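PDB 3VF1: 11R-lipoxygenase from Gersemia fruticosa, which is a calcium-dependent non-heme iron dioxygenase that probably adds molecular oxygen to polyunsaturated fatty acids, giving 11R-hydroperoxides. Local coordinates for residues D253-G258 against D343-A348; R271-L276 against I306-Y311; T331-F336 against L351-G356. All coordinates share one frame; numbering follows the deposited sequence.

The three contacts belong to one region of the lipoxygenase domain and all reach the same antiparallel sheet, whose order is 271-272, 306-310, 333-338, 344-350, 361-362. Contact 2 joins the edge strand to its neighbour, contact 3 lies at the open end of the 333-338/344-350 hairpin, and contact 1 sets helix 254-263 against strand 344-350. Along the chain, contact 2 is nested within the loop closed by contact 1, while contacts 1 and 3 alternate. Centres of contacts 2 and 3 lie about 12 Å apart, those of 1 and 3 about 17 Å. Contact 1 thus ties the small sheet to a helix, while contacts 2 and 3 hold the sheet and its hairpin together, away from the iron.

Contact 1. Residues D253-G258 against D343-A348; sequences DDVWFG and DIIPIA
The first turn of helix 254-263 lies across strand 344-350 of the antiparallel sheet, with Asp254, Val255, Phe257 and Gly258 meeting residues 343-346. The segment axes run at 102° to each other and approach to 6.3 Å. Gly258 has no side chain between the backbones, and its CA-H points almost straight at Ile344 O, CA to O 3.5 Å. Gly258 O in turn lies 3.2 Å from Ile344 CD1.

Pro346 carries most of the strand's side of the contact. Its CD lies 3.3 Å from Asp254 O, and its CG meets the Phe257 ring obliquely, 3.6 Å from CD2. Phe257 CG stands anti to the backbone N (chi1 -176°). Asp254 OD1 forms a salt bridge with Lys376 and accepts a hydrogen bond from Trp372 NE1, both on helix 369-410, the helix that further along supplies the iron ligands His392 and His397.

The strand itself is irregular: just past the residues that touch the helix, a classic beta bulge sets Ile347 and Ala348 opposite the single residue Leu335. Val255 CG1 packs on the carboxylate of Asp343, whose OD1 pairs with Lys489, and Val255 CG2 meets Ile345 CG2 at 4.0 Å. One water bridges the backbones, donating to Val255 O (2.9 Å) and to Ile344 O. Asp253 is the N-cap residue of the helix, its OD1 accepting from Val255 N at 3.0 Å, with the donor above the carboxylate plane.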
loop_
_atom_site.group_PDB
_atom_site.type_symbol
_atom_site.label_atom_id
_atom_site.label_comp_id
_atom_site.label_asym_id
_atom_site.label_seq_id
_atom_site.Cartn_x
_atom_site.Cartn_y
_atom_site.Cartn_z
ATOM N N ASP A 253 -16.791 -6.831 -23.905
ATOM C CA ASP A 253 -16.744 -5.637 -24.741
ATOM C C ASP A 253 -15.317 -5.106 -24.893
ATOM O O ASP A 253 -14.626 -4.869 -23.902
ATOM C CB ASP A 253 -17.642 -4.552 -24.142
ATOM C CG ASP A 253 -17.939 -3.428 -25.117
ATOM O OD1 ASP A 253 -17.150 -3.229 -26.067
ATOM O OD2 ASP A 253 -18.964 -2.739 -24.933
ATOM N N ASP A 254 -14.884 -4.919 -26.137
ATOM C CA ASP A 254 -13.547 -4.397 -26.416
ATOM C C ASP A 254 -13.310 -3.040 -25.758
ATOM O O ASP A 254 -12.186 -2.724 -25.367
ATOM C CB ASP A 254 -13.317 -4.280 -27.925
ATOM C CG ASP A 254 -12.926 -5.602 -28.565
ATOM O OD1 ASP A 254 -12.665 -6.576 -27.826
ATOM O OD2 ASP A 254 -12.866 -5.664 -29.811
ATOM N N VAL A 255 -14.363 -2.237 -25.643
ATOM C CA VAL A 255 -14.245 -0.925 -25.019
ATOM C C VAL A 255 -13.984 -1.076 -23.523
ATOM O O VAL A 255 -13.122 -0.397 -22.962
ATOM C CB VAL A 255 -15.505 -0.075 -25.241
ATOM C CG1 VAL A 255 -15.481 1.164 -24.351
ATOM C CG2 VAL A 255 -15.622 0.320 -26.705
ATOM N N TRP A 256 -14.732 -1.968 -22.884
ATOM C CA TRP A 256 -14.518 -2.262 -21.473
ATOM C C TRP A 256 -13.130 -2.851 -21.271
ATOM O O TRP A 256 -12.411 -2.471 -20.350
ATOM C CB TRP A 256 -15.577 -3.239 -20.960
ATOM C CG TRP A 256 -15.257 -3.796 -19.608
ATOM C CD1 TRP A 256 -14.474 -4.877 -19.335
ATOM C CD2 TRP A 256 -15.706 -3.296 -18.342
ATOM N NE1 TRP A 256 -14.409 -5.085 -17.978
ATOM C CE2 TRP A 256 -15.159 -4.127 -17.346
ATOM C CE3 TRP A 256 -16.519 -2.225 -17.955
ATOM C CZ2 TRP A 256 -15.395 -3.923 -15.987
ATOM C CZ3 TRP A 256 -16.756 -2.025 -16.604
ATOM C CH2 TRP A 256 -16.195 -2.869 -15.638
ATOM N N PHE A 257 -12.758 -3.778 -22.148
ATOM C CA PHE A 257 -11.462 -4.444 -22.077
ATOM C C PHE A 257 -10.326 -3.429 -22.043
ATOM O O PHE A 257 -9.471 -3.469 -21.161
ATOM C CB PHE A 257 -11.288 -5.374 -23.277
ATOM C CG PHE A 257 -10.020 -6.175 -23.247
ATOM C CD1 PHE A 257 -9.965 -7.378 -22.564
ATOM C CD2 PHE A 257 -8.887 -5.735 -23.909
ATOM C CE1 PHE A 257 -8.803 -8.122 -22.533
ATOM C CE2 PHE A 257 -7.719 -6.475 -23.882
ATOM C CZ PHE A 257 -7.678 -7.671 -23.194
ATOM N N GLY A 258 -10.325 -2.521 -23.012
ATOM C CA GLY A 258 -9.309 -1.490 -23.087
ATOM C C GLY A 258 -9.262 -0.649 -21.827
ATOM O O GLY A 258 -8.183 -0.321 -21.329
ATOM N N ASP A 343 -12.350 6.481 -26.099
ATOM C CA ASP A 343 -12.218 5.097 -25.651
ATOM C C ASP A 343 -11.024 4.453 -26.337
ATOM O O ASP A 343 -10.811 4.657 -27.531
ATOM C CB ASP A 343 -13.474 4.291 -25.986
ATOM C CG ASP A 343 -14.675 4.703 -25.158
ATOM O OD1 ASP A 343 -14.480 5.229 -24.040
ATOM O OD2 ASP A 343 -15.817 4.492 -25.624
ATOM N N ILE A 344 -10.244 3.679 -25.589
ATOM C CA ILE A 344 -9.182 2.889 -26.201
ATOM C C ILE A 344 -9.648 1.446 -26.380
ATOM O O ILE A 344 -10.295 0.877 -25.502
ATOM C CB ILE A 344 -7.863 2.921 -25.394
ATOM C CG1 ILE A 344 -8.033 2.264 -24.024
ATOM C CG2 ILE A 344 -7.371 4.352 -25.236
ATOM C CD1 ILE A 344 -6.768 1.616 -23.517
ATOM N N ILE A 345 -9.329 0.868 -27.532
ATOM C CA ILE A 345 -9.709 -0.508 -27.823
ATOM C C ILE A 345 -8.497 -1.318 -28.252
ATOM O O ILE A 345 -7.585 -0.787 -28.880
ATOM C CB ILE A 345 -10.751 -0.578 -28.954
ATOM C CG1 ILE A 345 -10.269 0.227 -30.166
ATOM C CG2 ILE A 345 -12.096 -0.068 -28.468
ATOM C CD1 ILE A 345 -11.110 0.035 -31.408
ATOM N N PRO A 346 -8.489 -2.615 -27.917
ATOM C CA PRO A 346 -7.440 -3.516 -28.398
ATOM C C PRO A 346 -7.622 -3.783 -29.887
ATOM O O PRO A 346 -8.748 -4.006 -30.326
ATOM C CB PRO A 346 -7.688 -4.791 -27.591
ATOM C CG PRO A 346 -9.151 -4.770 -27.318
ATOM C CD PRO A 346 -9.504 -3.326 -27.119
ATOM N N ILE A 347 -6.539 -3.751 -30.655
ATOM C CA ILE A 347 -6.632 -3.987 -32.092
ATOM C C ILE A 347 -5.691 -5.088 -32.578
ATOM O O ILE A 347 -5.802 -5.538 -33.715
ATOM C CB ILE A 347 -6.353 -2.697 -32.889
ATOM C CG1 ILE A 347 -4.944 -2.174 -32.594
ATOM C CG2 ILE A 347 -7.394 -1.642 -32.557
ATOM C CD1 ILE A 347 -4.533 -1.013 -33.476
ATOM N N ALA A 348 -4.774 -5.527 -31.720
ATOM C CA ALA A 348 -3.827 -6.571 -32.099
ATOM C C ALA A 348 -3.145 -7.162 -30.873
ATOM O O ALA A 348 -2.900 -6.461 -29.895
ATOM C CB ALA A 348 -2.791 -6.017 -33.063
HETATM O O HOH W 1 -12.090 2.326 -23.294
#

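Contact 2. Residues R271-L276 against I306-Y311; sequences RRCDKL and IFITDY
Arg271 and Ile308 exchange two backbone hydrogen bonds, Ile308 N to Arg271 O at 2.8 Å and Arg271 N to Ile308 O at 3.1 Å, and Cys273 N adds a third to Ile306 O at 2.8 Å. This is the antiparallel pairing of the short edge strand 271-272 with strand 306-310. Between the bonded positions sits the non-hydrogen-bonded pair Arg272 and Phe307, whose CA atoms are 4.2 Å apart while their side chains diverge. A water lies close to Cys273 O, and Ile306 N makes a weak bond to it.

Arg272 runs extended from CG to NE, and its NE forms a salt bridge with Asp274 OD1 at 2.6 Å, met on the syn side of the carboxylate. Arg271 instead bends at chi3, and its NH2 bonds to Gln481 OE1.

Phe307 CD2 lies 3.4 Å from Arg272 N, with the ring obliquely placed against the edge strand and its other contacts including Ile270 and Leu487. On the neighbouring positions, Cys273 CB packs against Ile308 CG2 at 3.7 Å and lies 4.2 Å from Ile306 CG2.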
loop_
_atom_site.group_PDB
_atom_site.type_symbol
_atom_site.label_atom_id
_atom_site.label_comp_id
_atom_site.label_asym_id
_atom_site.label_seq_id
_atom_site.Cartn_x
_atom_site.Cartn_y
_atom_site.Cartn_z
ATOM N N ARG A 271 1.360 2.394 -22.554
ATOM C CA ARG A 271 2.074 3.619 -22.893
ATOM C C ARG A 271 1.983 3.921 -24.383
ATOM O O ARG A 271 1.774 3.023 -25.196
ATOM C CB ARG A 271 3.542 3.510 -22.485
ATOM C CG ARG A 271 4.344 2.507 -23.293
ATOM C CD ARG A 271 5.770 2.433 -22.790
ATOM N NE ARG A 271 6.398 3.752 -22.785
ATOM C CZ ARG A 271 7.372 4.124 -21.958
ATOM N NH1 ARG A 271 7.846 3.282 -21.048
ATOM N NH2 ARG A 271 7.870 5.351 -22.037
ATOM N N ARG A 272 2.140 5.194 -24.734
ATOM C CA ARG A 272 2.104 5.606 -26.130
ATOM C C ARG A 272 3.192 4.893 -26.924
ATOM O O ARG A 272 4.295 4.678 -26.429
ATOM C CB ARG A 272 2.274 7.121 -26.252
ATOM C CG ARG A 272 2.427 7.603 -27.686
ATOM C CD ARG A 272 2.520 9.119 -27.773
ATOM N NE ARG A 272 2.793 9.559 -29.139
ATOM C CZ ARG A 272 2.784 10.827 -29.540
ATOM N NH1 ARG A 272 2.512 11.802 -28.681
ATOM N NH2 ARG A 272 3.044 11.123 -30.807
ATOM N N CYS A 273 2.866 4.527 -28.160
ATOM C CA CYS A 273 3.797 3.821 -29.029
ATOM C C CYS A 273 3.982 4.585 -30.332
ATOM O O CYS A 273 3.075 4.641 -31.163
ATOM C CB CYS A 273 3.285 2.411 -29.319
ATOM S SG CYS A 273 4.373 1.427 -30.374
ATOM N N ASP A 274 5.162 5.173 -30.503
ATOM C CA ASP A 274 5.465 5.953 -31.697
ATOM C C ASP A 274 6.081 5.082 -32.790
ATOM O O ASP A 274 6.127 5.476 -33.954
ATOM C CB ASP A 274 6.405 7.105 -31.347
ATOM C CG ASP A 274 5.731 8.167 -30.499
ATOM O OD1 ASP A 274 4.570 8.520 -30.804
ATOM O OD2 ASP A 274 6.358 8.646 -29.527
ATOM N N LYS A 275 6.553 3.901 -32.406
ATOM C CA LYS A 275 7.080 2.941 -33.367
ATOM C C LYS A 275 7.022 1.530 -32.800
ATOM O O LYS A 275 7.456 1.286 -31.674
ATOM C CB LYS A 275 8.524 3.281 -33.740
ATOM C CG LYS A 275 9.080 2.389 -34.837
ATOM C CD LYS A 275 10.584 2.507 -34.965
ATOM C CE LYS A 275 11.107 1.599 -36.068
ATOM N NZ LYS A 275 12.592 1.511 -36.063
ATOM N N LEU A 276 6.492 0.604 -33.593
ATOM C CA LEU A 276 6.363 -0.786 -33.173
ATOM C C LEU A 276 7.720 -1.411 -32.885
ATOM O O LEU A 276 8.693 -1.137 -33.584
ATOM C CB LEU A 276 5.669 -1.604 -34.262
ATOM C CG LEU A 276 4.208 -1.269 -34.542
ATOM C CD1 LEU A 276 3.732 -2.033 -35.766
ATOM C CD2 LEU A 276 3.347 -1.593 -33.331
ATOM N N ILE A 306 -1.829 5.472 -30.951
ATOM C CA ILE A 306 -1.489 4.064 -30.769
ATOM C C ILE A 306 -0.745 3.846 -29.458
ATOM O O ILE A 306 0.286 4.465 -29.210
ATOM C CB ILE A 306 -0.614 3.551 -31.925
ATOM C CG1 ILE A 306 -1.373 3.644 -33.252
ATOM C CG2 ILE A 306 -0.173 2.117 -31.665
ATOM C CD1 ILE A 306 -2.510 2.653 -33.383
ATOM N N PHE A 307 -1.275 2.954 -28.628
ATOM C CA PHE A 307 -0.663 2.631 -27.347
ATOM C C PHE A 307 -0.377 1.138 -27.270
ATOM O O PHE A 307 -0.961 0.353 -28.013
ATOM C CB PHE A 307 -1.579 3.066 -26.203
ATOM C CG PHE A 307 -1.857 4.541 -26.187
ATOM C CD1 PHE A 307 -2.718 5.105 -27.113
ATOM C CD2 PHE A 307 -1.254 5.366 -25.252
ATOM C CE1 PHE A 307 -2.971 6.463 -27.107
ATOM C CE2 PHE A 307 -1.507 6.723 -25.240
ATOM C CZ PHE A 307 -2.366 7.271 -26.169
ATOM N N ILE A 308 0.523 0.750 -26.372
ATOM C CA ILE A 308 0.990 -0.628 -26.312
ATOM C C ILE A 308 1.212 -1.109 -24.882
ATOM O O ILE A 308 1.600 -0.336 -24.010
ATOM C CB ILE A 308 2.309 -0.783 -27.093
ATOM C CG1 ILE A 308 2.750 -2.249 -27.132
ATOM C CG2 ILE A 308 3.396 0.082 -26.473
ATOM C CD1 ILE A 308 3.932 -2.505 -28.048
ATOM N N THR A 309 0.961 -2.394 -24.653
ATOM C CA THR A 309 1.266 -3.034 -23.378
ATOM C C THR A 309 2.214 -4.206 -23.614
ATOM O O THR A 309 1.794 -5.271 -24.068
ATOM C CB THR A 309 -0.005 -3.557 -22.677
ATOM O OG1 THR A 309 -0.679 -4.492 -23.526
ATOM C CG2 THR A 309 -0.950 -2.412 -22.340
ATOM N N ASP A 310 3.491 -4.003 -23.303
ATOM C CA ASP A 310 4.516 -5.011 -23.548
ATOM C C ASP A 310 4.909 -5.711 -22.251
ATOM O O ASP A 310 5.413 -5.077 -21.325
ATOM C CB ASP A 310 5.748 -4.354 -24.177
ATOM C CG ASP A 310 6.826 -5.359 -24.546
ATOM O OD1 ASP A 310 6.774 -6.505 -24.051
ATOM O OD2 ASP A 310 7.731 -5.000 -25.329
ATOM N N TYR A 311 4.687 -7.021 -22.197
ATOM C CA TYR A 311 4.995 -7.804 -21.003
ATOM C C TYR A 311 6.260 -8.638 -21.182
ATOM O O TYR A 311 6.325 -9.798 -20.779
ATOM C CB TYR A 311 3.804 -8.692 -20.643
ATOM C CG TYR A 311 2.583 -7.883 -20.278
ATOM C CD1 TYR A 311 1.716 -7.419 -21.257
ATOM C CD2 TYR A 311 2.313 -7.560 -18.956
ATOM C CE1 TYR A 311 0.609 -6.666 -20.928
ATOM C CE2 TYR A 311 1.209 -6.809 -18.618
ATOM C CZ TYR A 311 0.360 -6.363 -19.607
ATOM O OH TYR A 311 -0.740 -5.613 -19.269
HETATM O O HOH W 2 1.286 6.698 -31.274
#

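Contact 3. Residues T331-F336 against L351-G356; sequences TPLGLF and LYQQPG
The side chains of Thr331 and Gln353 cross at about a right angle at the open end of the beta hairpin formed by strands 333-338 and 344-350, where residues 331-332 lead into one strand and residues 351-353 leave the other. Two hydrogen bonds hold them together, each using a different part of both residues. The hydroxyl of Thr331 sits between the backbone N and the carbonyl carbon (chi1 62°), the crowded position, and there OG1 accepts from Gln353 N at 3.0 Å. The same oxygen also touches Gln353 CG at 3.3 Å.

The glutamine chain bends at chi2 (-72°), which sets the position of CD. NE2 then donates to Thr331 O at 3.0 Å, approaching from above the carbonyl plane, while the acceptor stays close to the plane of the amide. NE2 also donates to Asp310 OD1 on strand 306-310, so this one nitrogen links the loop to two other chain segments. The side chains of Leu333 and Gln353 cross, again at about a right angle, with Leu333 CD1 touching NE2; the leucine's own backbone still pairs with Gln350, the last residue of the neighbouring strand.

Leu351 O receives Thr331 N at 2.9 Å, nearly along the C=O axis, although the N-H...O angle is only 131°. Thr330 OG1 bonds to the same oxygen. Leu351 and Pro332 both touch helix 369-410, the former against Trp378 and the latter against Leu379 and Ala382. Tyr352 CA lies 3.5 Å from Thr331 OG1, beside the bond from Gln353 N, and the tyrosine side chain packs on Pro600. Pro332 CB closes the contact at the carbonyl of residue 351, lying 3.6 Å from Leu351 O.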
loop_
_atom_site.group_PDB
_atom_site.type_symbol
_atom_site.label_atom_id
_atom_site.label_comp_id
_atom_site.label_asym_id
_atom_site.label_seq_id
_atom_site.Cartn_x
_atom_site.Cartn_y
_atom_site.Cartn_z
ATOM N N THR A 331 4.260 -14.228 -23.016
ATOM C CA THR A 331 4.978 -12.975 -22.848
ATOM C C THR A 331 4.447 -11.992 -23.881
ATOM O O THR A 331 5.183 -11.537 -24.758
ATOM C CB THR A 331 6.487 -13.186 -23.043
ATOM O OG1 THR A 331 6.740 -13.642 -24.377
ATOM C CG2 THR A 331 7.009 -14.215 -22.054
ATOM N N PRO A 332 3.157 -11.652 -23.767
ATOM C CA PRO A 332 2.391 -11.034 -24.850
ATOM C C PRO A 332 2.673 -9.557 -25.087
ATOM O O PRO A 332 3.309 -8.891 -24.272
ATOM C CB PRO A 332 0.948 -11.205 -24.380
ATOM C CG PRO A 332 1.043 -11.145 -22.900
ATOM C CD PRO A 332 2.358 -11.785 -22.538
ATOM N N LEU A 333 2.193 -9.070 -26.226
ATOM C CA LEU A 333 2.166 -7.648 -26.525
ATOM C C LEU A 333 0.767 -7.299 -27.007
ATOM O O LEU A 333 0.196 -8.003 -27.837
ATOM C CB LEU A 333 3.185 -7.284 -27.604
ATOM C CG LEU A 333 4.656 -7.563 -27.300
ATOM C CD1 LEU A 333 5.035 -8.967 -27.739
ATOM C CD2 LEU A 333 5.543 -6.525 -27.968
ATOM N N GLY A 334 0.215 -6.215 -26.479
ATOM C CA GLY A 334 -1.097 -5.761 -26.889
ATOM C C GLY A 334 -1.011 -4.379 -27.498
ATOM O O GLY A 334 -0.285 -3.522 -27.003
ATOM N N LEU A 335 -1.747 -4.162 -28.580
ATOM C CA LEU A 335 -1.772 -2.861 -29.231
ATOM C C LEU A 335 -3.172 -2.279 -29.125
ATOM O O LEU A 335 -4.160 -2.979 -29.339
ATOM C CB LEU A 335 -1.356 -2.984 -30.697
ATOM C CG LEU A 335 -0.865 -1.692 -31.351
ATOM C CD1 LEU A 335 0.455 -1.248 -30.736
ATOM C CD2 LEU A 335 -0.724 -1.873 -32.852
ATOM N N PHE A 336 -3.252 -0.997 -28.785
ATOM C CA PHE A 336 -4.535 -0.342 -28.578
ATOM C C PHE A 336 -4.660 0.908 -29.438
ATOM O O PHE A 336 -3.663 1.496 -29.850
ATOM C CB PHE A 336 -4.713 0.022 -27.103
ATOM C CG PHE A 336 -4.680 -1.162 -26.177
ATOM C CD1 PHE A 336 -3.486 -1.803 -25.894
ATOM C CD2 PHE A 336 -5.840 -1.629 -25.584
ATOM C CE1 PHE A 336 -3.451 -2.891 -25.042
ATOM C CE2 PHE A 336 -5.809 -2.717 -24.730
ATOM C CZ PHE A 336 -4.611 -3.348 -24.460
ATOM N N LEU A 351 1.073 -13.312 -28.544
ATOM C CA LEU A 351 1.188 -13.995 -27.256
ATOM C C LEU A 351 2.628 -14.112 -26.754
ATOM O O LEU A 351 2.881 -13.982 -25.557
ATOM C CB LEU A 351 0.539 -15.380 -27.324
ATOM C CG LEU A 351 -0.956 -15.393 -27.655
ATOM C CD1 LEU A 351 -1.488 -16.819 -27.659
ATOM C CD2 LEU A 351 -1.742 -14.532 -26.676
ATOM N N TYR A 352 3.568 -14.355 -27.662
ATOM C CA TYR A 352 4.974 -14.476 -27.281
ATOM C C TYR A 352 5.807 -13.378 -27.936
ATOM O O TYR A 352 5.432 -12.842 -28.977
ATOM C CB TYR A 352 5.525 -15.853 -27.661
ATOM C CG TYR A 352 4.918 -17.006 -26.887
ATOM C CD1 TYR A 352 5.381 -17.340 -25.618
ATOM C CD2 TYR A 352 3.895 -17.773 -27.433
ATOM C CE1 TYR A 352 4.834 -18.402 -24.911
ATOM C CE2 TYR A 352 3.343 -18.834 -26.734
ATOM C CZ TYR A 352 3.817 -19.143 -25.476
ATOM O OH TYR A 352 3.267 -20.201 -24.787
ATOM N N GLN A 353 6.943 -13.060 -27.325
ATOM C CA GLN A 353 7.780 -11.949 -27.771
ATOM C C GLN A 353 8.282 -12.133 -29.201
ATOM O O GLN A 353 8.193 -11.219 -30.021
ATOM C CB GLN A 353 8.974 -11.774 -26.827
ATOM C CG GLN A 353 8.626 -11.129 -25.494
ATOM C CD GLN A 353 8.303 -9.655 -25.627
ATOM O OE1 GLN A 353 9.118 -8.872 -26.117
ATOM N NE2 GLN A 353 7.107 -9.267 -25.196
ATOM N N GLN A 354 8.804 -13.319 -29.500
ATOM C CA GLN A 354 9.433 -13.573 -30.794
ATOM C C GLN A 354 8.447 -14.147 -31.807
ATOM O O GLN A 354 7.841 -15.190 -31.562
ATOM C CB GLN A 354 10.615 -14.528 -30.621
ATOM C CG GLN A 354 11.735 -13.957 -29.766
ATOM C CD GLN A 354 12.329 -12.694 -30.360
ATOM O OE1 GLN A 354 12.516 -12.592 -31.575
ATOM N NE2 GLN A 354 12.623 -11.719 -29.506
ATOM N N PRO A 355 8.288 -13.469 -32.956
ATOM C CA PRO A 355 7.373 -13.937 -34.006
ATOM C C PRO A 355 7.750 -15.322 -34.528
ATOM O O PRO A 355 8.935 -15.636 -34.624
ATOM C CB PRO A 355 7.543 -12.893 -35.115
ATOM C CG PRO A 355 8.113 -11.694 -34.444
ATOM C CD PRO A 355 8.963 -12.216 -33.334
ATOM N N GLY A 356 6.750 -16.132 -34.861
ATOM C CA GLY A 356 6.988 -17.478 -35.350
ATOM C C GLY A 356 5.744 -18.081 -35.974
ATOM O O GLY A 356 4.698 -17.433 -36.038
#